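Local atomic coordinates of STU0660 (Streptococcus thermophilus, PDB entry 3ZTH), a protein that probably binds DNA as a large Csn2-type Cas protein and takes part in CRISPR-mediated bacterial immunity. Residues A[189-192]-A[198-201]. Residues are numbered along the deposited sequence; the frame is centred on the assembly and turned at random.
Sequences DHLL and KYLI
Tyr199, at the start of strand 199-204, turns its ring against Leu191 and Leu192 in the last turn of helix 177-192. The first interaction is CH-pi: the CD2 methyl of Leu192 sits over one face of the ring, 4.1 Å from its centroid and 24° off the ring normal. Leu192 CD2 is offset toward the rim on the CG–CD1 side, 3.8 Å from Tyr199 CD1. A leucine fits here because its branched end brings a methyl to a flat aromatic surface, and the two side chains run past each other in opposite directions.

The second interaction is apolar packing at the phenol end. Leu191 CD2 lies 3.8 Å from Tyr199 CZ and also touches the hydroxyl oxygen, approaching the ring obliquely. With CG anti to the backbone N (chi1 179°), Leu191 extends toward the strand and crosses the tyrosine at about a right angle.

Tyrosine is long enough to span the gap between the segments, where the alpha carbons of Leu192 and Tyr199 are 8.6 Å apart. Its ring also stacks with His76, and Leu232 touches both Tyr199 and Leu192. A helix leading by a short loop into an inner parallel strand, here between strands 76-80 and 232-237, is usual in alpha/beta folds and consistent with the family's P-loop NTPase clan.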
ATOM      1  N   ASP A 189     -34.241  15.117   1.756  1.00 36.74           N
ATOM      2  CA  ASP A 189     -35.235  16.035   1.204  1.00 38.65           C
ATOM      3  C   ASP A 189     -34.559  17.119   0.364  1.00 39.86           C
ATOM      4  O   ASP A 189     -34.848  17.276  -0.820  1.00 39.28           O
ATOM      5  CB  ASP A 189     -36.035  16.692   2.337  1.00 40.02           C
ATOM      6  CG  ASP A 189     -37.288  17.417   1.836  1.00 40.26           C
ATOM      7  OD1 ASP A 189     -37.372  17.724   0.630  1.00 40.11           O
ATOM      8  OD2 ASP A 189     -38.193  17.687   2.657  1.00 39.31           O
ATOM      9  N   HIS A 190     -33.649  17.855   0.993  1.00 42.58           N
ATOM     10  CA  HIS A 190     -32.929  18.937   0.341  1.00 44.48           C
ATOM     11  C   HIS A 190     -32.180  18.466  -0.891  1.00 45.52           C
ATOM     12  O   HIS A 190     -32.043  19.218  -1.853  1.00 48.07           O
ATOM     13  CB  HIS A 190     -31.960  19.601   1.330  1.00 47.00           C
ATOM     14  CG  HIS A 190     -32.636  20.182   2.536  1.00 52.14           C
ATOM     15  ND1 HIS A 190     -31.938  20.750   3.580  1.00 54.01           N
ATOM     16  CD2 HIS A 190     -33.946  20.256   2.877  1.00 53.88           C
ATOM     17  CE1 HIS A 190     -32.787  21.143   4.515  1.00 54.62           C
ATOM     18  NE2 HIS A 190     -34.012  20.854   4.113  1.00 54.39           N
ATOM     19  N   LEU A 191     -31.690  17.231  -0.879  1.00 45.33           N
ATOM     20  CA  LEU A 191     -30.987  16.728  -2.049  1.00 44.86           C
ATOM     21  C   LEU A 191     -31.974  16.454  -3.186  1.00 45.56           C
ATOM     22  O   LEU A 191     -31.790  16.932  -4.301  1.00 45.41           O
ATOM     23  CB  LEU A 191     -30.220  15.445  -1.730  1.00 45.51           C
ATOM     24  CG  LEU A 191     -29.488  14.898  -2.968  1.00 46.94           C
ATOM     25  CD1 LEU A 191     -28.311  15.807  -3.279  1.00 48.75           C
ATOM     26  CD2 LEU A 191     -28.998  13.486  -2.746  1.00 45.67           C
ATOM     27  N   LEU A 192     -33.026  15.690  -2.900  1.00 46.39           N
ATOM     28  CA  LEU A 192     -34.020  15.349  -3.914  1.00 46.72           C
ATOM     29  C   LEU A 192     -34.662  16.555  -4.573  1.00 47.74           C
ATOM     30  O   LEU A 192     -35.138  16.460  -5.701  1.00 46.82           O
ATOM     31  CB  LEU A 192     -35.122  14.467  -3.319  1.00 45.70           C
ATOM     32  CG  LEU A 192     -34.714  13.055  -2.897  1.00 47.60           C
ATOM     33  CD1 LEU A 192     -35.901  12.316  -2.313  1.00 48.40           C
ATOM     34  CD2 LEU A 192     -34.177  12.307  -4.103  1.00 48.49           C
ATOM     35  N   LYS A 198     -33.710   8.601 -10.029  1.00 43.78           N
ATOM     36  CA  LYS A 198     -34.366   7.670  -9.126  1.00 42.46           C
ATOM     37  C   LYS A 198     -33.532   7.271  -7.908  1.00 40.74           C
ATOM     38  O   LYS A 198     -32.344   6.965  -8.014  1.00 40.22           O
ATOM     39  CB  LYS A 198     -34.812   6.418  -9.896  1.00 42.40           C
ATOM     40  CG  LYS A 198     -35.661   6.729 -11.134  1.00 43.04           C
ATOM     41  CD  LYS A 198     -36.624   5.590 -11.512  1.00 43.85           C
ATOM     42  CE  LYS A 198     -35.929   4.232 -11.665  1.00 44.48           C
ATOM     43  NZ  LYS A 198     -34.920   4.192 -12.770  1.00 46.87           N
ATOM     44  N   TYR A 199     -34.175   7.294  -6.746  1.00 39.02           N
ATOM     45  CA  TYR A 199     -33.537   6.928  -5.490  1.00 38.35           C
ATOM     46  C   TYR A 199     -34.274   5.772  -4.837  1.00 37.77           C
ATOM     47  O   TYR A 199     -35.489   5.823  -4.639  1.00 39.34           O
ATOM     48  CB  TYR A 199     -33.513   8.111  -4.528  1.00 38.34           C
ATOM     49  CG  TYR A 199     -32.281   8.969  -4.666  1.00 41.09           C
ATOM     50  CD1 TYR A 199     -32.059   9.727  -5.815  1.00 40.83           C
ATOM     51  CD2 TYR A 199     -31.316   8.998  -3.659  1.00 41.33           C
ATOM     52  CE1 TYR A 199     -30.902  10.489  -5.956  1.00 43.22           C
ATOM     53  CE2 TYR A 199     -30.160   9.756  -3.789  1.00 42.31           C
ATOM     54  CZ  TYR A 199     -29.957  10.496  -4.939  1.00 42.93           C
ATOM     55  OH  TYR A 199     -28.800  11.224  -5.079  1.00 45.52           O
ATOM     56  N   LEU A 200     -33.533   4.724  -4.515  1.00 35.01           N
ATOM     57  CA  LEU A 200     -34.117   3.565  -3.874  1.00 32.26           C
ATOM     58  C   LEU A 200     -33.469   3.441  -2.513  1.00 31.43           C
ATOM     59  O   LEU A 200     -32.264   3.253  -2.411  1.00 32.23           O
ATOM     60  CB  LEU A 200     -33.853   2.318  -4.700  1.00 30.74           C
ATOM     61  CG  LEU A 200     -34.252   0.991  -4.065  1.00 30.13           C
ATOM     62  CD1 LEU A 200     -35.713   1.028  -3.603  1.00 27.77           C
ATOM     63  CD2 LEU A 200     -34.023  -0.115  -5.091  1.00 30.56           C
ATOM     64  N   ILE A 201     -34.275   3.557  -1.466  1.00 30.94           N
ATOM     65  CA  ILE A 201     -33.766   3.475  -0.111  1.00 31.51           C
ATOM     66  C   ILE A 201     -34.363   2.296   0.646  1.00 30.03           C
ATOM     67  O   ILE A 201     -35.581   2.182   0.777  1.00 30.30           O
ATOM     68  CB  ILE A 201     -34.063   4.786   0.636  1.00 33.15           C
ATOM     69  CG1 ILE A 201     -33.455   5.953  -0.149  1.00 34.35           C
ATOM     70  CG2 ILE A 201     -33.507   4.727   2.054  1.00 32.25           C
ATOM     71  CD1 ILE A 201     -33.608   7.291   0.523  1.00 35.65           C
TER